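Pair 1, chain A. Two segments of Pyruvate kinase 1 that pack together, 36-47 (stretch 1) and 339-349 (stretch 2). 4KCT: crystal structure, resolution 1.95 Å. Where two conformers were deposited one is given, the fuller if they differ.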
# COMPACT_ATOMS: atom_id res chain seq x y z
N GLU A 36 -13.64 30.98 40.99
CA GLU A 36 -13.27 29.71 41.56
C GLU A 36 -13.73 28.54 40.68
O GLU A 36 -12.97 27.59 40.48
CB GLU A 36 -13.77 29.57 43.00
CG GLU A 36 -12.74 28.97 43.94
CD GLU A 36 -11.47 29.81 44.06
OE1 GLU A 36 -10.36 29.23 44.05
OE2 GLU A 36 -11.57 31.05 44.20
N ALA A 37 -14.92 28.63 40.11
CA ALA A 37 -15.39 27.56 39.24
C ALA A 37 -14.50 27.48 38.01
O ALA A 37 -14.22 26.38 37.51
CB ALA A 37 -16.85 27.78 38.82
N LEU A 38 -14.11 28.63 37.48
CA LEU A 38 -13.28 28.65 36.28
C LEU A 38 -11.90 28.07 36.53
O LEU A 38 -11.35 27.39 35.68
CB LEU A 38 -13.17 30.07 35.71
CG LEU A 38 -14.46 30.58 35.03
CD1 LEU A 38 -14.45 32.09 34.83
CD2 LEU A 38 -14.72 29.85 33.71
N LYS A 39 -11.32 28.37 37.69
CA LYS A 39 -10.03 27.79 38.04
C LYS A 39 -10.11 26.27 38.06
O LYS A 39 -9.25 25.59 37.49
CB LYS A 39 -9.52 28.31 39.40
CG LYS A 39 -8.91 29.70 39.30
CD LYS A 39 -8.06 30.04 40.53
CE LYS A 39 -8.85 29.86 41.80
NZ LYS A 39 -8.02 30.19 43.01
N ASN A 40 -11.16 25.73 38.68
CA ASN A 40 -11.35 24.30 38.67
C ASN A 40 -11.54 23.73 37.26
O ASN A 40 -11.08 22.62 36.97
CB ASN A 40 -12.52 23.92 39.57
CG ASN A 40 -12.18 24.06 41.04
OD1 ASN A 40 -11.03 23.97 41.42
ND2 ASN A 40 -13.19 24.28 41.86
N LEU A 41 -12.31 24.43 36.43
CA LEU A 41 -12.47 24.01 35.04
C LEU A 41 -11.12 23.94 34.34
O LEU A 41 -10.86 23.03 33.55
CB LEU A 41 -13.38 24.97 34.30
CG LEU A 41 -14.87 24.67 34.12
CD1 LEU A 41 -15.43 25.40 32.89
CD2 LEU A 41 -15.18 23.18 34.04
N MET A 42 -10.29 24.97 34.53
CA MET A 42 -8.97 25.01 33.92
C MET A 42 -8.09 23.86 34.43
O MET A 42 -7.47 23.15 33.65
CB MET A 42 -8.30 26.35 34.22
CG MET A 42 -8.93 27.49 33.43
SD MET A 42 -8.44 29.11 34.06
CE MET A 42 -9.58 30.14 33.12
N LYS A 43 -8.10 23.64 35.74
CA LYS A 43 -7.34 22.51 36.29
C LYS A 43 -7.86 21.21 35.75
O LYS A 43 -7.11 20.28 35.56
CB LYS A 43 -7.41 22.50 37.81
CG LYS A 43 -6.60 23.61 38.45
CD LYS A 43 -7.02 23.77 39.91
CE LYS A 43 -6.01 24.56 40.69
NZ LYS A 43 -6.37 24.51 42.13
N SER A 44 -9.15 21.15 35.48
CA SER A 44 -9.75 19.91 34.98
C SER A 44 -9.41 19.64 33.50
O SER A 44 -9.51 18.48 33.04
CB SER A 44 -11.27 19.92 35.17
OG SER A 44 -11.61 19.96 36.55
N GLY A 45 -9.08 20.70 32.76
CA GLY A 45 -8.65 20.55 31.36
C GLY A 45 -9.28 21.46 30.32
O GLY A 45 -9.04 21.31 29.11
N MET A 46 -9.98 22.51 30.76
CA MET A 46 -10.51 23.47 29.79
C MET A 46 -9.36 24.24 29.16
O MET A 46 -8.52 24.78 29.88
CB MET A 46 -11.43 24.48 30.47
CG MET A 46 -11.87 25.57 29.51
SD MET A 46 -13.00 26.83 30.20
CE MET A 46 -11.95 27.66 31.39
N SER A 47 -9.32 24.31 27.83
CA SER A 47 -8.35 25.17 27.11
C SER A 47 -8.98 26.44 26.55
O SER A 47 -8.27 27.41 26.28
CB SER A 47 -7.69 24.40 25.95
OG SER A 47 -6.79 23.43 26.48
N TYR A 339 -22.24 18.68 37.30
CA TYR A 339 -20.93 18.08 37.47
C TYR A 339 -19.90 18.63 36.47
O TYR A 339 -19.25 17.86 35.76
CB TYR A 339 -21.00 16.54 37.32
CG TYR A 339 -21.96 15.86 38.27
CD1 TYR A 339 -21.60 15.62 39.60
CD2 TYR A 339 -23.22 15.45 37.85
CE1 TYR A 339 -22.48 15.01 40.48
CE2 TYR A 339 -24.10 14.83 38.72
CZ TYR A 339 -23.72 14.62 40.04
OH TYR A 339 -24.59 14.01 40.90
N PRO A 340 -19.70 19.97 36.46
CA PRO A 340 -18.88 20.59 35.42
C PRO A 340 -17.41 20.16 35.46
O PRO A 340 -16.84 19.86 34.42
CB PRO A 340 -19.02 22.11 35.70
CG PRO A 340 -19.55 22.20 37.10
CD PRO A 340 -20.41 20.97 37.27
N ASN A 341 -16.84 19.99 36.65
CA ASN A 341 -15.44 19.51 36.74
C ASN A 341 -15.30 18.04 36.34
O ASN A 341 -14.39 17.68 35.61
CB ASN A 341 -14.85 19.73 38.13
CG ASN A 341 -14.82 21.19 38.52
OD1 ASN A 341 -14.58 22.04 37.68
ND2 ASN A 341 -15.24 21.49 39.76
N GLU A 342 -16.24 17.21 36.78
CA GLU A 342 -16.14 15.77 36.53
C GLU A 342 -16.32 15.50 35.01
O GLU A 342 -15.74 14.56 34.48
CB GLU A 342 -17.20 14.98 37.31
CG GLU A 342 -16.96 14.94 38.82
CD GLU A 342 -17.48 16.18 39.54
OE1 GLU A 342 -18.05 17.08 38.90
OE2 GLU A 342 -17.23 16.31 40.76
N VAL A 343 -17.22 16.24 34.36
CA VAL A 343 -17.45 16.03 32.92
C VAL A 343 -16.19 16.39 32.11
O VAL A 343 -15.77 15.61 31.25
CB VAL A 343 -18.74 16.73 32.39
CG1 VAL A 343 -18.61 18.24 32.41
CG2 VAL A 343 -19.04 16.28 30.96
N VAL A 344 -15.52 17.47 32.49
CA VAL A 344 -14.27 17.85 31.82
C VAL A 344 -13.17 16.82 32.08
O VAL A 344 -12.44 16.43 31.17
CB VAL A 344 -13.81 19.25 32.21
CG1 VAL A 344 -12.38 19.50 31.71
CG2 VAL A 344 -14.80 20.31 31.67
N GLN A 345 -13.09 16.34 33.32
CA GLN A 345 -12.12 15.30 33.66
C GLN A 345 -12.36 13.99 32.88
O GLN A 345 -11.40 13.40 32.39
CB GLN A 345 -12.11 15.05 35.18
CG GLN A 345 -11.50 16.22 35.97
CD GLN A 345 -11.89 16.18 37.45
OE1 GLN A 345 -12.32 15.16 37.95
NE2 GLN A 345 -11.81 17.33 38.12
N TYR A 346 -13.62 13.56 32.76
CA TYR A 346 -13.93 12.39 31.91
C TYR A 346 -13.53 12.65 30.48
O TYR A 346 -12.96 11.77 29.83
CB TYR A 346 -15.42 12.04 31.95
CG TYR A 346 -15.77 10.92 32.88
CD1 TYR A 346 -15.45 9.61 32.58
CD2 TYR A 346 -16.41 11.19 34.10
CE1 TYR A 346 -15.75 8.59 33.46
CE2 TYR A 346 -16.69 10.17 34.99
CZ TYR A 346 -16.41 8.87 34.64
OH TYR A 346 -16.69 7.86 35.52
N MET A 347 -13.90 13.82 29.97
CA MET A 347 -13.62 14.14 28.57
C MET A 347 -12.11 14.07 28.29
O MET A 347 -11.68 13.46 27.32
CB MET A 347 -14.12 15.55 28.21
CG MET A 347 -14.01 15.80 26.70
SD MET A 347 -15.02 17.22 26.18
CE MET A 347 -16.35 16.38 25.29
N ALA A 348 -11.32 14.62 29.21
CA ALA A 348 -9.84 14.50 29.13
C ALA A 348 -9.33 13.05 29.16
O ALA A 348 -8.45 12.70 28.37
CB ALA A 348 -9.18 15.33 30.24
N ARG A 349 -9.87 12.21 30.04
CA ARG A 349 -9.41 10.82 30.14
C ARG A 349 -9.78 10.03 28.88
O ARG A 349 -9.00 9.19 28.41
CB ARG A 349 -10.02 10.12 31.39
CG ARG A 349 -9.40 10.60 32.70
CD ARG A 349 -9.67 9.64 33.87
NE ARG A 349 -11.09 9.44 34.12
CZ ARG A 349 -11.87 10.22 34.88
NH1 ARG A 349 -13.14 9.90 35.07
NH2 ARG A 349 -11.40 11.33 35.42
O HOH W 1 -15.99 24.31 37.62
O HOH W 2 -15.80 24.49 40.90

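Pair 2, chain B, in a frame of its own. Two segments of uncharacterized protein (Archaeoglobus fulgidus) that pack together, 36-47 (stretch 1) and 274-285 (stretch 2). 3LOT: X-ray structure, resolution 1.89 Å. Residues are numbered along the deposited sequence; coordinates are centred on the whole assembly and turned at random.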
# COMPACT_ATOMS: atom_id res chain seq x y z
N GLU B 36 24.80 -14.42 31.49
CA GLU B 36 23.87 -15.47 31.90
C GLU B 36 22.55 -15.38 31.14
O GLU B 36 22.01 -16.40 30.70
CB GLU B 36 23.62 -15.44 33.41
CG GLU B 36 24.76 -15.95 34.21
CD GLU B 36 25.09 -17.42 33.85
OE1 GLU B 36 24.14 -18.27 33.92
OE2 GLU B 36 26.30 -17.72 33.50
N GLU B 37 22.05 -14.16 30.93
CA GLU B 37 20.82 -13.98 30.18
C GLU B 37 21.00 -14.31 28.71
O GLU B 37 20.08 -14.82 28.12
CB GLU B 37 20.33 -12.55 30.29
CG GLU B 37 19.69 -12.28 31.60
CD GLU B 37 18.24 -12.79 31.61
OE1 GLU B 37 17.31 -12.06 31.10
OE2 GLU B 37 18.06 -13.92 32.15
N ALA B 38 22.17 -14.03 28.12
CA ALA B 38 22.42 -14.39 26.73
C ALA B 38 22.40 -15.94 26.57
O ALA B 38 21.82 -16.46 25.62
CB ALA B 38 23.74 -13.83 26.26
N VAL B 39 23.07 -16.65 27.50
CA VAL B 39 23.21 -18.12 27.46
C VAL B 39 21.83 -18.75 27.68
O VAL B 39 21.39 -19.67 26.95
CB VAL B 39 24.29 -18.62 28.44
CG1 VAL B 39 24.37 -20.15 28.43
CG2 VAL B 39 25.66 -18.01 28.08
N LYS B 40 21.08 -18.21 28.63
CA LYS B 40 19.70 -18.65 28.81
C LYS B 40 18.84 -18.40 27.56
O LYS B 40 18.02 -19.23 27.21
CB LYS B 40 19.07 -17.99 30.03
CG LYS B 40 19.70 -18.55 31.34
CD LYS B 40 19.23 -17.84 32.60
CE LYS B 40 20.29 -18.01 33.72
NZ LYS B 40 19.85 -17.42 35.02
N ALA B 41 19.02 -17.27 26.89
CA ALA B 41 18.23 -16.96 25.70
C ALA B 41 18.52 -17.94 24.55
O ALA B 41 17.59 -18.45 23.87
CB ALA B 41 18.49 -15.50 25.27
N ALA B 42 19.81 -18.24 24.38
CA ALA B 42 20.27 -19.25 23.43
C ALA B 42 19.64 -20.59 23.66
O ALA B 42 19.18 -21.22 22.73
CB ALA B 42 21.79 -19.38 23.50
N GLU B 43 19.62 -21.02 24.91
CA GLU B 43 19.07 -22.29 25.27
C GLU B 43 17.57 -22.33 25.08
O GLU B 43 17.01 -23.39 24.85
CB GLU B 43 19.44 -22.63 26.71
CG GLU B 43 20.95 -23.00 26.85
CD GLU B 43 21.34 -23.37 28.30
OE1 GLU B 43 20.39 -23.47 29.14
OE2 GLU B 43 22.56 -23.55 28.59
N ALA B 44 16.92 -21.17 25.10
CA ALA B 44 15.49 -21.04 24.81
C ALA B 44 15.15 -21.02 23.30
O ALA B 44 14.00 -20.98 22.91
CB ALA B 44 14.92 -19.79 25.50
N GLY B 45 16.16 -21.01 22.43
CA GLY B 45 15.91 -21.03 20.99
C GLY B 45 16.44 -19.84 20.21
O GLY B 45 16.32 -19.81 19.00
N ALA B 46 17.03 -18.85 20.89
CA ALA B 46 17.67 -17.72 20.20
C ALA B 46 18.96 -18.16 19.58
O ALA B 46 19.97 -18.43 20.26
CB ALA B 46 17.94 -16.54 21.15
N GLY B 47 18.95 -18.19 18.26
CA GLY B 47 20.13 -18.57 17.52
C GLY B 47 21.16 -17.45 17.51
O GLY B 47 22.34 -17.71 17.21
N LYS B 274 10.19 -11.52 33.29
CA LYS B 274 11.14 -11.88 34.31
C LYS B 274 12.51 -12.19 33.75
O LYS B 274 13.47 -12.24 34.50
CB LYS B 274 10.64 -13.09 35.13
CG LYS B 274 9.59 -12.69 36.20
CD LYS B 274 9.14 -13.96 37.01
CE LYS B 274 8.40 -13.65 38.29
NZ LYS B 274 7.58 -12.45 38.20
N SER B 275 12.59 -12.40 32.45
CA SER B 275 13.88 -12.66 31.78
C SER B 275 13.72 -12.56 30.28
O SER B 275 12.62 -12.63 29.72
CB SER B 275 14.37 -14.08 32.07
OG SER B 275 13.41 -14.99 31.53
N ASN B 276 14.86 -12.48 29.63
CA ASN B 276 14.92 -12.60 28.20
C ASN B 276 14.37 -13.93 27.74
O ASN B 276 13.60 -13.98 26.77
CB ASN B 276 16.38 -12.41 27.75
CG ASN B 276 16.74 -10.94 27.64
OD1 ASN B 276 16.38 -10.28 26.65
ND2 ASN B 276 17.42 -10.42 28.64
N ALA B 277 14.71 -15.00 28.48
CA ALA B 277 14.31 -16.34 28.09
C ALA B 277 12.80 -16.44 27.99
O ALA B 277 12.30 -17.10 27.13
CB ALA B 277 14.87 -17.40 29.06
N GLU B 278 12.07 -15.75 28.86
CA GLU B 278 10.62 -15.80 28.82
C GLU B 278 9.99 -15.32 27.50
O GLU B 278 9.01 -15.90 27.01
CB GLU B 278 10.05 -14.98 29.99
CG GLU B 278 8.66 -15.33 30.33
CD GLU B 278 8.03 -14.36 31.36
OE1 GLU B 278 8.63 -13.32 31.70
OE2 GLU B 278 6.91 -14.66 31.82
N GLN B 279 10.53 -14.25 26.95
CA GLN B 279 10.10 -13.70 25.67
C GLN B 279 10.55 -14.61 24.52
O GLN B 279 9.81 -14.83 23.56
CB GLN B 279 10.70 -12.30 25.48
CG GLN B 279 10.07 -11.22 26.35
CD GLN B 279 10.78 -9.87 26.23
OE1 GLN B 279 11.84 -9.77 25.61
NE2 GLN B 279 10.19 -8.84 26.81
N VAL B 280 11.77 -15.13 24.60
CA VAL B 280 12.23 -16.09 23.58
C VAL B 280 11.33 -17.34 23.54
O VAL B 280 10.92 -17.75 22.47
CB VAL B 280 13.69 -16.50 23.77
CG1 VAL B 280 14.07 -17.62 22.78
CG2 VAL B 280 14.58 -15.29 23.64
N GLU B 281 11.01 -17.92 24.70
CA GLU B 281 10.12 -19.09 24.76
C GLU B 281 8.76 -18.80 24.13
O GLU B 281 8.25 -19.64 23.40
CB GLU B 281 9.92 -19.56 26.20
CG GLU B 281 11.20 -20.04 26.79
CD GLU B 281 11.21 -20.19 28.32
OE1 GLU B 281 10.29 -19.74 29.04
OE2 GLU B 281 12.19 -20.80 28.79
N LYS B 282 8.21 -17.63 24.41
CA LYS B 282 6.92 -17.20 23.81
C LYS B 282 6.98 -17.10 22.28
O LYS B 282 6.09 -17.62 21.57
CB LYS B 282 6.51 -15.86 24.38
CG LYS B 282 5.17 -15.32 23.86
CD LYS B 282 4.76 -14.13 24.73
CE LYS B 282 3.33 -13.72 24.50
NZ LYS B 282 2.45 -14.73 25.11
N MSE B 283 8.03 -16.47 21.77
CA MSE B 283 8.10 -16.24 20.35
C MSE B 283 8.33 -17.59 19.67
O MSE B 283 7.76 -17.83 18.61
CB MSE B 283 9.21 -15.24 20.01
CG MSE B 283 9.25 -14.85 18.53
SE MSE B 283 7.60 -13.88 17.99
CE MSE B 283 7.32 -14.92 16.58
N VAL B 284 9.10 -18.48 20.30
CA VAL B 284 9.32 -19.85 19.77
C VAL B 284 8.03 -20.67 19.73
O VAL B 284 7.77 -21.36 18.74
CB VAL B 284 10.45 -20.61 20.50
CG1 VAL B 284 10.53 -22.10 20.08
CG2 VAL B 284 11.84 -19.91 20.24
N ARG B 285 7.19 -20.53 20.75
CA ARG B 285 5.87 -21.15 20.71
C ARG B 285 5.07 -20.67 19.50
O ARG B 285 4.43 -21.48 18.83
CB ARG B 285 5.11 -20.89 22.00
CG ARG B 285 5.63 -21.73 23.17
CD ARG B 285 4.63 -21.75 24.31
NE ARG B 285 4.40 -20.43 24.87
CZ ARG B 285 5.13 -19.85 25.83
NH1 ARG B 285 6.18 -20.45 26.37
NH2 ARG B 285 4.82 -18.64 26.26
O HOH W 3 17.13 -15.16 29.91

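Both pairs set two helices side by side, running in nearly the same direction. The angle between the axes is 15° in pair 1 and 17° in pair 2. The closest approach of the axes is 8.8 Å and 8.3 Å. Fourteen central residues superpose with an RMSD of 0.5 Å.

In both pairs the first helix closes with a Schellman motif. G45(A) matches G45(B), and each has positive phi. The N atom of M46(A) bonds back to O of L41(A) at 3.0 Å, and N of A46(B) bonds to O of A41(B) at 3.1 Å. At these backbone angles a CB would be jammed against the preceding carbonyl O, which calls for glycine. In pair 2 an ideal CB on G45(B) would also clash with CG2 of V284(B), at 2.9 Å.

A valine on the second helix packs against this turn in both pairs. V344(A) matches V280(B), and both have chi1 in t. CG1 of V344(A) lies 3.3 Å from O of S44(A), and CG1 of V280(B) lies 3.4 Å from O of A44(B). The next turn brings up A348(A) in pair 1 and the larger V284(B) in pair 2. CB of A348(A) is 4.2 Å from O of S44(A), while CG2 of V284(B) reaches O of A44(B) at 3.6 Å.

Several other matched contact positions differ in chemistry. L41(A) extends CD2 to CG2 of V344(A) at 3.7 Å. Its match, A41(B), is shorter, and its CB stays 4.2 Å from CG2 of V280(B). S44(A) is polar: NE2 of Q345(A) donates to its OG at 3.1 Å, and that OG donates to O of N40(A) at 2.7 Å. A44(B) has no hydroxyl and makes apolar contacts; its CB lies 3.6 Å from CG1 of V280(B). Its CB is also 3.9 Å from CG of E281(B).

N341(A) fits as a knob among A37(A), N40(A), L41(A) and S44(A). A water links its OD1 to O of A37(A), at 2.7 Å from each atom. The matching A277(B) is small; its CB lies 4.3 Å from CB of A44(B). The CA atoms of A41(B) and A277(B) are 4.6 Å apart, against 5.7 Å for L41(A) and N341(A).

Pair 2 has its direct hydrogen bonds about two turns earlier on the first helix. E37(B), matched by A37(A), accepts at OE1 from N of N276(B) at 2.9 Å and from ND2 of N276(B) at 3.0 Å. The matching P340(A) has no backbone N-H to donate.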